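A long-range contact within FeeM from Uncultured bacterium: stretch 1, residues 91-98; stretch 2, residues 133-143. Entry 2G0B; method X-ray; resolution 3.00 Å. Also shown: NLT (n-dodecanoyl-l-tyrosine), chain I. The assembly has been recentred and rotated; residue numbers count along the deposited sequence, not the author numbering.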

# COMPACT_ATOMS: atom_id res chain seq x y z
N GLY A 91 2.21 -21.48 -7.44
CA GLY A 91 3.48 -21.15 -6.81
C GLY A 91 3.93 -19.75 -7.16
O GLY A 91 5.09 -19.53 -7.51
N LYS A 92 3.00 -18.80 -7.06
CA LYS A 92 3.27 -17.42 -7.42
C LYS A 92 3.60 -16.59 -6.19
O LYS A 92 2.93 -16.69 -5.16
N LYS A 93 4.65 -15.78 -6.31
CA LYS A 93 5.03 -14.90 -5.24
C LYS A 93 4.06 -13.73 -5.17
O LYS A 93 3.95 -12.94 -6.10
N LEU A 94 3.30 -13.68 -4.08
CA LEU A 94 2.36 -12.58 -3.86
C LEU A 94 2.83 -11.68 -2.74
O LEU A 94 3.60 -12.09 -1.87
N ALA A 95 2.38 -10.43 -2.79
CA ALA A 95 2.64 -9.47 -1.73
C ALA A 95 1.52 -8.46 -1.72
O ALA A 95 1.02 -8.07 -2.77
N GLU A 96 1.10 -8.06 -0.53
CA GLU A 96 0.03 -7.09 -0.41
C GLU A 96 0.60 -5.77 0.05
O GLU A 96 1.35 -5.72 1.03
N VAL A 97 0.29 -4.71 -0.68
CA VAL A 97 0.66 -3.36 -0.28
C VAL A 97 -0.41 -2.83 0.66
O VAL A 97 -1.60 -2.79 0.32
N VAL A 98 0.03 -2.38 1.83
CA VAL A 98 -0.86 -2.20 2.95
C VAL A 98 -0.49 -0.95 3.80
O VAL A 98 0.64 -0.43 3.69
N GLU A 133 12.86 -6.27 -7.22
CA GLU A 133 14.07 -6.84 -6.63
C GLU A 133 13.77 -8.16 -5.90
O GLU A 133 14.53 -9.12 -6.02
N THR A 134 12.65 -8.19 -5.18
CA THR A 134 12.16 -9.40 -4.49
C THR A 134 11.65 -10.47 -5.49
O THR A 134 11.38 -11.61 -5.10
N HIS A 135 11.55 -10.09 -6.76
CA HIS A 135 11.01 -10.95 -7.83
C HIS A 135 9.58 -11.36 -7.57
O HIS A 135 9.19 -12.50 -7.81
N ILE A 136 8.79 -10.41 -7.06
CA ILE A 136 7.37 -10.61 -6.79
C ILE A 136 6.61 -10.73 -8.11
O ILE A 136 6.90 -10.02 -9.07
N ASP A 137 5.67 -11.67 -8.16
CA ASP A 137 4.82 -11.83 -9.34
C ASP A 137 3.61 -10.90 -9.32
O ASP A 137 3.44 -10.07 -10.22
N TYR A 138 2.77 -11.03 -8.29
CA TYR A 138 1.57 -10.21 -8.19
C TYR A 138 1.56 -9.30 -6.97
O TYR A 138 1.71 -9.75 -5.83
N LEU A 139 1.38 -8.01 -7.22
CA LEU A 139 1.26 -7.01 -6.17
C LEU A 139 -0.23 -6.75 -5.92
O LEU A 139 -0.90 -6.19 -6.77
N CYS A 140 -0.72 -7.15 -4.76
CA CYS A 140 -2.16 -7.05 -4.47
C CYS A 140 -2.53 -5.85 -3.58
O CYS A 140 -1.76 -5.44 -2.71
N ILE A 141 -3.72 -5.29 -3.81
CA ILE A 141 -4.23 -4.17 -3.01
C ILE A 141 -5.71 -4.30 -2.72
O ILE A 141 -6.49 -4.70 -3.59
N SER A 142 -6.10 -3.97 -1.50
CA SER A 142 -7.51 -3.84 -1.19
C SER A 142 -7.76 -2.40 -0.81
O SER A 142 -7.20 -1.90 0.16
N ILE A 143 -8.57 -1.74 -1.62
CA ILE A 143 -8.69 -0.29 -1.59
C ILE A 143 -10.13 0.17 -1.41
O ILE A 143 -11.08 -0.51 -1.83

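Strands 94-98 and 138-143 pair in parallel, with Ala95 opposite Leu139 in register; the side chains of this pair lie on one face of the sheet, and those of the flanking pairs Leu94-Tyr138 and Glu96-Cys140 on the other. On the first face, Ala95 CB lies 3.8 Å from Ile136 CD1 and 4.1 Å from Leu139 CD1. Leu139, with chi1 between wells at -141° and chi2 p, turns its end nearer the partner strand, and its CG meets CG2 of Val97 (t) at 3.7 Å. Val97 CB also lies 3.9 Å from CG2 of Ile141 (chi1 p, chi2 t), whose CG2 is 3.8 Å from C5 of the acyl chain of NLT. The ligand is further held by a hydrogen bond from NLT N to Ser142 O (2.9 Å, 174°).

On the other face, Leu94 (m, t) brings CD2 to 3.7 Å from Tyr138 CB, oblique to the tyrosine ring. Beyond it, the extended Glu96 (t, t) accepts a hydrogen bond at OE1 from OG of Ser142 (p), 3.3 Å.

At the polar edge, Asp137 (m) points toward stretch 1, and its OD2 accepts a hydrogen bond from Lys93 N (3.1 Å, 159°). Lys93 runs t, t, t before chi4 leaves the wells; its aliphatic CE lies 3.5 Å from Thr134 CG2. Lys92 (m, m, t, p) places CD 3.5 Å from Asp137 OD2.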

# COMPACT_ATOMS: atom_id res chain seq x y z
CB LYS A 92 2.08 -16.81 -8.16
CG LYS A 92 1.89 -17.33 -9.59
CD LYS A 92 3.15 -17.13 -10.43
CE LYS A 92 2.99 -17.74 -11.82
NZ LYS A 92 2.40 -16.75 -12.77
CB LYS A 93 6.47 -14.39 -5.42
CG LYS A 93 7.11 -13.92 -4.14
CD LYS A 93 8.58 -13.70 -4.29
CE LYS A 93 9.14 -13.07 -3.04
NZ LYS A 93 10.32 -13.79 -2.51
CB LEU A 94 0.96 -13.11 -3.55
CG LEU A 94 0.42 -14.27 -4.37
CD1 LEU A 94 -0.89 -14.73 -3.79
CD2 LEU A 94 0.25 -13.87 -5.82
CB ALA A 95 3.97 -8.79 -1.95
CB GLU A 96 -1.06 -7.60 0.54
CG GLU A 96 -1.97 -6.49 1.04
CD GLU A 96 -3.34 -6.99 1.52
OE1 GLU A 96 -4.32 -6.20 1.41
OE2 GLU A 96 -3.44 -8.13 2.02
CB VAL A 97 0.83 -2.42 -1.48
CG1 VAL A 97 1.49 -1.16 -1.05
CG2 VAL A 97 1.66 -3.08 -2.55
CB VAL A 98 -0.86 -3.52 3.77
CG1 VAL A 98 -0.21 -3.35 5.13
CG2 VAL A 98 -2.22 -4.09 3.87
CB GLU A 133 14.75 -5.84 -5.71
CG GLU A 133 15.36 -4.64 -6.45
CD GLU A 133 16.51 -3.98 -5.69
OE1 GLU A 133 17.00 -4.57 -4.69
OE2 GLU A 133 16.94 -2.87 -6.11
CB THR A 134 11.03 -9.01 -3.47
OG1 THR A 134 11.42 -7.86 -2.74
CG2 THR A 134 10.87 -10.05 -2.38
CB HIS A 135 11.91 -12.16 -8.09
CG HIS A 135 13.33 -11.81 -8.39
ND1 HIS A 135 13.69 -10.86 -9.32
CD2 HIS A 135 14.49 -12.29 -7.88
CE1 HIS A 135 15.00 -10.76 -9.37
NE2 HIS A 135 15.52 -11.62 -8.51
CB ILE A 136 6.83 -9.43 -5.92
CG1 ILE A 136 7.28 -9.58 -4.47
CG2 ILE A 136 5.30 -9.32 -6.00
CD1 ILE A 136 7.28 -8.29 -3.69
CB ASP A 137 4.37 -13.29 -9.49
CG ASP A 137 5.51 -14.22 -9.85
OD1 ASP A 137 6.22 -13.94 -10.84
OD2 ASP A 137 5.78 -15.25 -9.20
CB TYR A 138 0.31 -11.07 -8.22
CG TYR A 138 0.00 -11.60 -9.60
CD1 TYR A 138 0.35 -12.90 -9.96
CD2 TYR A 138 -0.63 -10.80 -10.54
CE1 TYR A 138 0.07 -13.38 -11.24
CE2 TYR A 138 -0.91 -11.27 -11.81
CZ TYR A 138 -0.57 -12.55 -12.15
OH TYR A 138 -0.86 -13.01 -13.41
CB LEU A 139 1.95 -5.73 -6.61
CG LEU A 139 2.75 -4.91 -5.61
CD1 LEU A 139 3.51 -5.79 -4.67
CD2 LEU A 139 3.69 -4.02 -6.35
CB CYS A 140 -2.64 -8.34 -3.83
SG CYS A 140 -2.14 -9.84 -4.70
CB ILE A 141 -3.95 -2.76 -3.69
CG1 ILE A 141 -4.40 -2.74 -5.15
CG2 ILE A 141 -2.48 -2.35 -3.55
CD1 ILE A 141 -4.48 -1.37 -5.75
CB SER A 142 -7.93 -4.80 -0.08
OG SER A 142 -7.14 -4.59 1.07
CB ILE A 143 -8.13 0.30 -2.90
CG1 ILE A 143 -8.54 -0.55 -4.09
CG2 ILE A 143 -6.64 0.38 -2.84
CD1 ILE A 143 -9.12 0.22 -5.21
N NLT I . -5.68 -0.25 1.97
C1 NLT I . -4.70 0.54 1.51
OL NLT I . -4.00 1.24 2.23
C2 NLT I . -4.51 0.54 -0.00
C3 NLT I . -3.04 0.47 -0.41
C4 NLT I . -2.82 1.02 -1.83
C5 NLT I . -1.34 0.97 -2.23
C6 NLT I . -1.12 1.17 -3.73
C7 NLT I . 0.30 0.77 -4.15
C8 NLT I . 0.67 1.38 -5.50
C9 NLT I . 2.06 0.95 -5.99
C10 NLT I . 1.99 0.71 -7.50
C11 NLT I . 3.27 0.15 -8.11
C12 NLT I . 3.19 0.23 -9.64
CA NLT I . -6.11 -0.32 3.37
CB NLT I . -7.27 -1.30 3.52
CG NLT I . -8.60 -0.61 3.29
CD2 NLT I . -8.99 0.45 4.10
CE2 NLT I . -10.21 1.07 3.89
CZ NLT I . -11.04 0.62 2.88
CE1 NLT I . -10.66 -0.44 2.07
CD1 NLT I . -9.44 -1.06 2.28
OH NLT I . -12.21 1.22 2.69
C NLT I . -5.02 -0.81 4.28
O NLT I . -4.24 -1.69 3.85
O2 NLT I . -4.92 -0.32 5.43